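Local coordinates for protein ubiquinol-cytochrome C chaperone (Brucella abortus NCTC 8038, PDB 6RWT) that probably acts as a Cbp3-type chaperone, binding newly made cytochrome b during assembly of respiratory complex III, at residues L56-M61 and M107-V112. Residues are numbered along the deposited sequence; the frame is centred on the assembly and turned at random.
Sequences LALHRM and MFYGRV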
# COMPACT_ATOMS: atom_id res chain seq x y z
N LEU A 56 3.53 1.79 -0.75
CA LEU A 56 4.94 1.40 -0.57
C LEU A 56 5.40 0.43 -1.66
O LEU A 56 6.51 0.56 -2.19
CB LEU A 56 5.19 0.82 0.82
CG LEU A 56 5.41 1.84 1.94
CD1 LEU A 56 5.15 1.25 3.32
CD2 LEU A 56 6.81 2.44 1.87
N ALA A 57 4.55 -0.54 -2.00
CA ALA A 57 4.86 -1.49 -3.08
C ALA A 57 4.98 -0.81 -4.46
O ALA A 57 5.95 -1.04 -5.19
CB ALA A 57 3.83 -2.61 -3.13
N LEU A 58 4.00 0.01 -4.81
CA LEU A 58 4.01 0.71 -6.10
C LEU A 58 5.20 1.67 -6.22
O LEU A 58 5.82 1.75 -7.28
CB LEU A 58 2.69 1.48 -6.32
CG LEU A 58 1.38 0.69 -6.30
CD1 LEU A 58 0.18 1.60 -6.60
CD2 LEU A 58 1.38 -0.51 -7.22
N HIS A 59 5.50 2.38 -5.13
CA HIS A 59 6.64 3.30 -5.05
C HIS A 59 7.97 2.60 -5.34
O HIS A 59 8.82 3.14 -6.07
CB HIS A 59 6.62 3.98 -3.66
CG HIS A 59 7.75 4.91 -3.40
ND1 HIS A 59 8.83 4.56 -2.62
CD2 HIS A 59 7.97 6.19 -3.79
CE1 HIS A 59 9.68 5.57 -2.55
NE2 HIS A 59 9.18 6.58 -3.25
N ARG A 60 8.14 1.39 -4.80
CA ARG A 60 9.33 0.57 -5.08
C ARG A 60 9.39 0.06 -6.53
O ARG A 60 10.47 0.03 -7.14
CB ARG A 60 9.40 -0.62 -4.12
CG ARG A 60 10.40 -1.73 -4.48
CD ARG A 60 11.85 -1.25 -4.44
NE ARG A 60 12.78 -2.33 -4.82
CZ ARG A 60 13.12 -2.67 -6.06
NH1 ARG A 60 12.63 -2.02 -7.12
NH2 ARG A 60 13.99 -3.66 -6.26
N MET A 61 8.25 -0.37 -7.05
CA MET A 61 8.19 -1.05 -8.35
C MET A 61 8.25 -0.13 -9.56
O MET A 61 8.71 -0.56 -10.62
CB MET A 61 6.94 -1.94 -8.43
CG MET A 61 6.99 -3.14 -7.50
SD MET A 61 5.45 -4.07 -7.49
CE MET A 61 5.72 -5.08 -6.04
N MET A 107 -8.64 9.72 -5.17
CA MET A 107 -8.48 9.74 -3.70
C MET A 107 -7.20 9.00 -3.29
O MET A 107 -6.46 9.48 -2.42
CB MET A 107 -9.71 9.12 -2.99
CG MET A 107 -9.72 9.19 -1.46
SD MET A 107 -11.21 8.46 -0.76
CE MET A 107 -10.79 6.72 -0.85
N PHE A 108 -6.93 7.86 -3.94
CA PHE A 108 -5.71 7.12 -3.67
C PHE A 108 -4.46 7.88 -4.14
O PHE A 108 -3.63 8.28 -3.31
CB PHE A 108 -5.74 5.71 -4.31
CG PHE A 108 -4.44 4.95 -4.14
CD1 PHE A 108 -4.04 4.49 -2.88
CD2 PHE A 108 -3.58 4.75 -5.21
CE1 PHE A 108 -2.84 3.82 -2.71
CE2 PHE A 108 -2.37 4.08 -5.05
CZ PHE A 108 -1.99 3.62 -3.79
N TYR A 109 -4.31 8.09 -5.44
CA TYR A 109 -3.08 8.68 -5.98
C TYR A 109 -2.78 10.09 -5.44
O TYR A 109 -1.62 10.44 -5.18
CB TYR A 109 -3.07 8.66 -7.52
CG TYR A 109 -2.93 7.26 -8.10
CD1 TYR A 109 -1.73 6.55 -7.98
CD2 TYR A 109 -3.99 6.64 -8.77
CE1 TYR A 109 -1.59 5.26 -8.50
CE2 TYR A 109 -3.86 5.36 -9.30
CZ TYR A 109 -2.66 4.67 -9.16
OH TYR A 109 -2.52 3.39 -9.69
N GLY A 110 -3.83 10.90 -5.26
CA GLY A 110 -3.67 12.25 -4.72
C GLY A 110 -3.17 12.31 -3.29
O GLY A 110 -2.25 13.08 -2.98
N ARG A 111 -3.76 11.49 -2.42
CA ARG A 111 -3.46 11.57 -0.98
C ARG A 111 -2.16 10.86 -0.59
O ARG A 111 -1.55 11.25 0.40
CB ARG A 111 -4.63 11.04 -0.15
CG ARG A 111 -5.89 11.90 -0.31
CD ARG A 111 -7.12 11.31 0.36
NE ARG A 111 -7.12 11.42 1.82
CZ ARG A 111 -7.24 10.41 2.69
NH1 ARG A 111 -7.34 9.14 2.29
NH2 ARG A 111 -7.25 10.68 4.00
N VAL A 112 -1.75 9.83 -1.34
CA VAL A 112 -0.48 9.13 -1.05
C VAL A 112 0.74 9.79 -1.71
O VAL A 112 1.88 9.45 -1.37
CB VAL A 112 -0.52 7.61 -1.38
CG1 VAL A 112 -1.67 6.92 -0.66
CG2 VAL A 112 -0.54 7.34 -2.88
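Arg60 NH2 is gripped twice, by a salt bridge to Asp164 OD1 and a hydrogen bond to Ile162 O, two positions beyond Leu58, whose CD1 touches the Phe108 ring. Arg60 anchors the end of helix 43-61 to the 162-164 region, while Leu58 makes the contact with 107-112. No hydrogen bond joins 56-61 to 107-112; the evidence is for a small apolar contact, burying 74 Å² in total over the two segments.

Leu58 CD1 meets the rim of the Phe108 ring almost in its plane, 3.9 Å from CE2 and 4.1 Å from CZ. The first torsions set where each CG goes: Leu58 has CG anti to its carbonyl carbon (chi1 -58°), while Phe108 extends CG anti to its backbone N (chi1 176°). The backbones stay well apart, with 10.7 Å between Leu58 CA and Tyr109 CA.

Within 107-112, Val112 CG2 lies 4.1 Å above one face of the Phe108 ring, displaced from its centre. Phe108 CD2 points edge-on at the centre of the Tyr109 ring, 3.7 Å above its plane, a T-shaped (edge-to-face) pair inclined at about 71°. Tyr109 reaches Leu58 only marginally, CE1 standing 4.5 Å from Leu58 CD1, on the more exposed side; an acetate ion, probably from the crystallisation liquor, lies about 4 Å from the Tyr109 side chain.

Phe79 meets the Phe108 ring and Ala72 touches Leu58, both from helix 66-89, while Arg111 NH1 forms a salt bridge to Glu48 OE2 on helix 43-61. Alongside that salt bridge, the leucine methyl against an aromatic edge is one part of the helix-helix packing between 43-61 and 100-120 in the all-helical fold of this ubiquinol-cytochrome c chaperone.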